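Local atomic coordinates of putative short-chain dehydrogenase/reductase (Burkholderia xenovorans, PDB entry 5K9Z), a protein that probably catalyses NAD- or NADP-dependent oxidation and reduction of alcohol and carbonyl groups, as a member of the short-chain dehydrogenase/reductase family. Residues 142-147 against 233-238. Numbering follows the deposited sequence.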
ATOM      1  N   CYS C 142      -9.393  12.825 -20.160  1.00 16.64           N
ATOM      2  CA  CYS C 142      -8.491  12.187 -19.219  1.00 18.33           C
ATOM      3  C   CYS C 142      -8.091  13.227 -18.184  1.00 20.07           C
ATOM      4  O   CYS C 142      -7.526  14.263 -18.543  1.00 19.77           O
ATOM      5  CB  CYS C 142      -7.260  11.646 -19.959  1.00 28.57           C
ATOM      6  SG  CYS C 142      -6.159  10.745 -18.923  1.00 40.17           S
ATOM      7  N   ILE C 143      -8.385  12.968 -16.912  1.00 15.97           N
ATOM      8  CA  ILE C 143      -8.033  13.880 -15.826  1.00 16.35           C
ATOM      9  C   ILE C 143      -6.929  13.235 -14.995  1.00 21.03           C
ATOM     10  O   ILE C 143      -7.102  12.136 -14.451  1.00 20.23           O
ATOM     11  CB  ILE C 143      -9.256  14.222 -14.963  1.00 17.74           C
ATOM     12  CG1 ILE C 143     -10.351  14.846 -15.845  1.00 19.61           C
ATOM     13  CG2 ILE C 143      -8.865  15.177 -13.873  1.00 20.70           C
ATOM     14  CD1 ILE C 143     -11.683  15.070 -15.130  1.00 15.27           C
ATOM     15  N   LEU C 144      -5.798  13.917 -14.895  1.00 15.89           N
ATOM     16  CA  LEU C 144      -4.608  13.350 -14.269  1.00 17.22           C
ATOM     17  C   LEU C 144      -4.134  14.263 -13.150  1.00 19.25           C
ATOM     18  O   LEU C 144      -4.092  15.482 -13.314  1.00 23.43           O
ATOM     19  CB  LEU C 144      -3.487  13.151 -15.303  1.00 17.28           C
ATOM     20  CG  LEU C 144      -3.818  12.249 -16.492  1.00 20.74           C
ATOM     21  CD1 LEU C 144      -2.731  12.285 -17.560  1.00 19.89           C
ATOM     22  CD2 LEU C 144      -4.035  10.827 -15.997  1.00 19.67           C
ATOM     23  N   SER C 145      -3.777  13.675 -12.010  1.00 13.76           N
ATOM     24  CA  SER C 145      -3.296  14.440 -10.871  1.00 13.55           C
ATOM     25  C   SER C 145      -1.911  13.942 -10.477  1.00 17.88           C
ATOM     26  O   SER C 145      -1.670  12.734 -10.406  1.00 18.76           O
ATOM     27  CB  SER C 145      -4.253  14.330  -9.680  1.00 15.98           C
ATOM     28  OG  SER C 145      -5.552  14.805 -10.017  1.00 17.74           O
ATOM     29  N   VAL C 146      -1.003  14.870 -10.201  1.00 16.95           N
ATOM     30  CA  VAL C 146       0.345  14.505  -9.762  1.00 13.72           C
ATOM     31  C   VAL C 146       0.272  14.412  -8.244  1.00 16.32           C
ATOM     32  O   VAL C 146       0.258  15.434  -7.539  1.00 14.33           O
ATOM     33  CB  VAL C 146       1.390  15.515 -10.233  1.00 13.96           C
ATOM     34  CG1 VAL C 146       2.816  15.130  -9.715  1.00 15.90           C
ATOM     35  CG2 VAL C 146       1.353  15.613 -11.763  1.00 14.72           C
ATOM     36  N   ALA C 147       0.167  13.186  -7.740  1.00 14.17           N
ATOM     37  CA  ALA C 147       0.146  13.011  -6.296  1.00 13.37           C
ATOM     38  C   ALA C 147       1.594  12.838  -5.854  1.00 15.97           C
ATOM     39  O   ALA C 147       2.440  13.648  -6.235  1.00 19.25           O
ATOM     40  CB  ALA C 147      -0.746  11.836  -5.885  1.00 13.17           C
ATOM     41  N   VAL C 233       2.015  11.230 -19.959  1.00 18.43           N
ATOM     42  CA  VAL C 233       1.669  11.064 -21.369  1.00 21.72           C
ATOM     43  C   VAL C 233       1.198   9.634 -21.626  1.00 19.79           C
ATOM     44  O   VAL C 233       0.200   9.415 -22.323  1.00 17.07           O
ATOM     45  CB  VAL C 233       2.849  11.472 -22.275  1.00 22.87           C
ATOM     46  CG1 VAL C 233       2.617  11.009 -23.710  1.00 18.61           C
ATOM     47  CG2 VAL C 233       3.012  13.003 -22.252  1.00 19.25           C
ATOM     48  N   TYR C 234       1.873   8.643 -21.030  1.00 18.45           N
ATOM     49  CA  TYR C 234       1.362   7.272 -21.116  1.00 21.33           C
ATOM     50  C   TYR C 234      -0.101   7.201 -20.665  1.00 21.18           C
ATOM     51  O   TYR C 234      -0.961   6.665 -21.380  1.00 14.80           O
ATOM     52  CB  TYR C 234       2.210   6.305 -20.292  1.00 13.50           C
ATOM     53  CG  TYR C 234       1.529   4.958 -20.146  1.00 14.54           C
ATOM     54  CD1 TYR C 234       1.390   4.100 -21.237  1.00 15.70           C
ATOM     55  CD2 TYR C 234       0.982   4.567 -18.930  1.00 16.64           C
ATOM     56  CE1 TYR C 234       0.740   2.870 -21.110  1.00 16.55           C
ATOM     57  CE2 TYR C 234       0.325   3.355 -18.793  1.00 16.01           C
ATOM     58  CZ  TYR C 234       0.215   2.510 -19.877  1.00 16.85           C
ATOM     59  OH  TYR C 234      -0.443   1.309 -19.722  1.00 17.94           O
ATOM     60  N   LEU C 235      -0.405   7.762 -19.491  1.00 17.86           N
ATOM     61  CA  LEU C 235      -1.771   7.677 -18.984  1.00 19.24           C
ATOM     62  C   LEU C 235      -2.766   8.428 -19.866  1.00 21.39           C
ATOM     63  O   LEU C 235      -3.939   8.033 -19.939  1.00 18.85           O
ATOM     64  CB  LEU C 235      -1.849   8.184 -17.542  1.00 19.53           C
ATOM     65  CG  LEU C 235      -1.238   7.296 -16.453  1.00 18.78           C
ATOM     66  CD1 LEU C 235      -1.300   7.975 -15.101  1.00 15.62           C
ATOM     67  CD2 LEU C 235      -1.922   5.940 -16.396  1.00 15.20           C
ATOM     68  N   ALA C 236      -2.336   9.504 -20.540  1.00 21.02           N
ATOM     69  CA  ALA C 236      -3.251  10.240 -21.414  1.00 21.42           C
ATOM     70  C   ALA C 236      -3.407   9.595 -22.786  1.00 24.14           C
ATOM     71  O   ALA C 236      -4.362   9.918 -23.508  1.00 20.16           O
ATOM     72  CB  ALA C 236      -2.789  11.682 -21.597  1.00 18.73           C
ATOM     73  N   SER C 237      -2.504   8.695 -23.158  1.00 17.80           N
ATOM     74  CA  SER C 237      -2.484   8.153 -24.503  1.00 22.98           C
ATOM     75  C   SER C 237      -3.589   7.113 -24.674  1.00 21.94           C
ATOM     76  O   SER C 237      -4.150   6.600 -23.706  1.00 15.96           O
ATOM     77  CB  SER C 237      -1.119   7.523 -24.809  1.00 21.45           C
ATOM     78  OG  SER C 237      -0.940   6.304 -24.097  1.00 22.32           O
ATOM     79  N   ASP C 238      -3.911   6.816 -25.932  1.00 21.59           N
ATOM     80  CA  ASP C 238      -4.907   5.786 -26.194  1.00 26.60           C
ATOM     81  C   ASP C 238      -4.471   4.405 -25.699  1.00 27.07           C
ATOM     82  O   ASP C 238      -5.339   3.562 -25.454  1.00 22.84           O
ATOM     83  CB  ASP C 238      -5.225   5.726 -27.690  1.00 33.77           C
ATOM     84  CG  ASP C 238      -5.985   6.954 -28.179  1.00 43.39           C
ATOM     85  OD1 ASP C 238      -6.660   7.616 -27.358  1.00 36.61           O
ATOM     86  OD2 ASP C 238      -5.891   7.263 -29.388  1.00 47.91           O
TER
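The peptide group joining Leu235 to Ala236 is the flat surface met here; Leu144 covers its face, and Cys142 comes from the same side but beyond its edge. SG of Cys142 is displaced outward past the edge made by the carbonyl oxygen and the next alpha carbon, 3.6 Å from Leu235 O and 3.9 Å from Ala236 CA. It gets there because SG is anti to the backbone N (chi1 -176°). Methyl CD1 of Leu144 covers the amide end of the face, almost straight above Ala236 N at 4.1 Å, and also meets the methyl CB of Ala236. Its sister CD2 reaches Leu235 instead, 3.8 Å from CB and a little further from CD1, so the leucine fork fits over both helix residues while the two leucine side chains cross at a slant. No hydrogen bond spans the contact; it is buried and held by van der Waals packing. Leu235 O is nevertheless satisfied, since Arg185 NH2 donates to it.

Just beyond, the helix closes: Tyr234 O takes bonds from both Ser237 N and Ser237 OG, the hydroxyl at 2.7 Å.

In the Rossmann-type sheet of this family, strand 141-146 runs parallel between 91-94 and 184-191, and the last turn of helix 225-236 packs against all three strands: Ala236 also touches Cys91, and Leu235 touches Val189. Ile143 and Ser145, which do not meet this helix, pack against helix 110-138, leaving the strand layered between two helices.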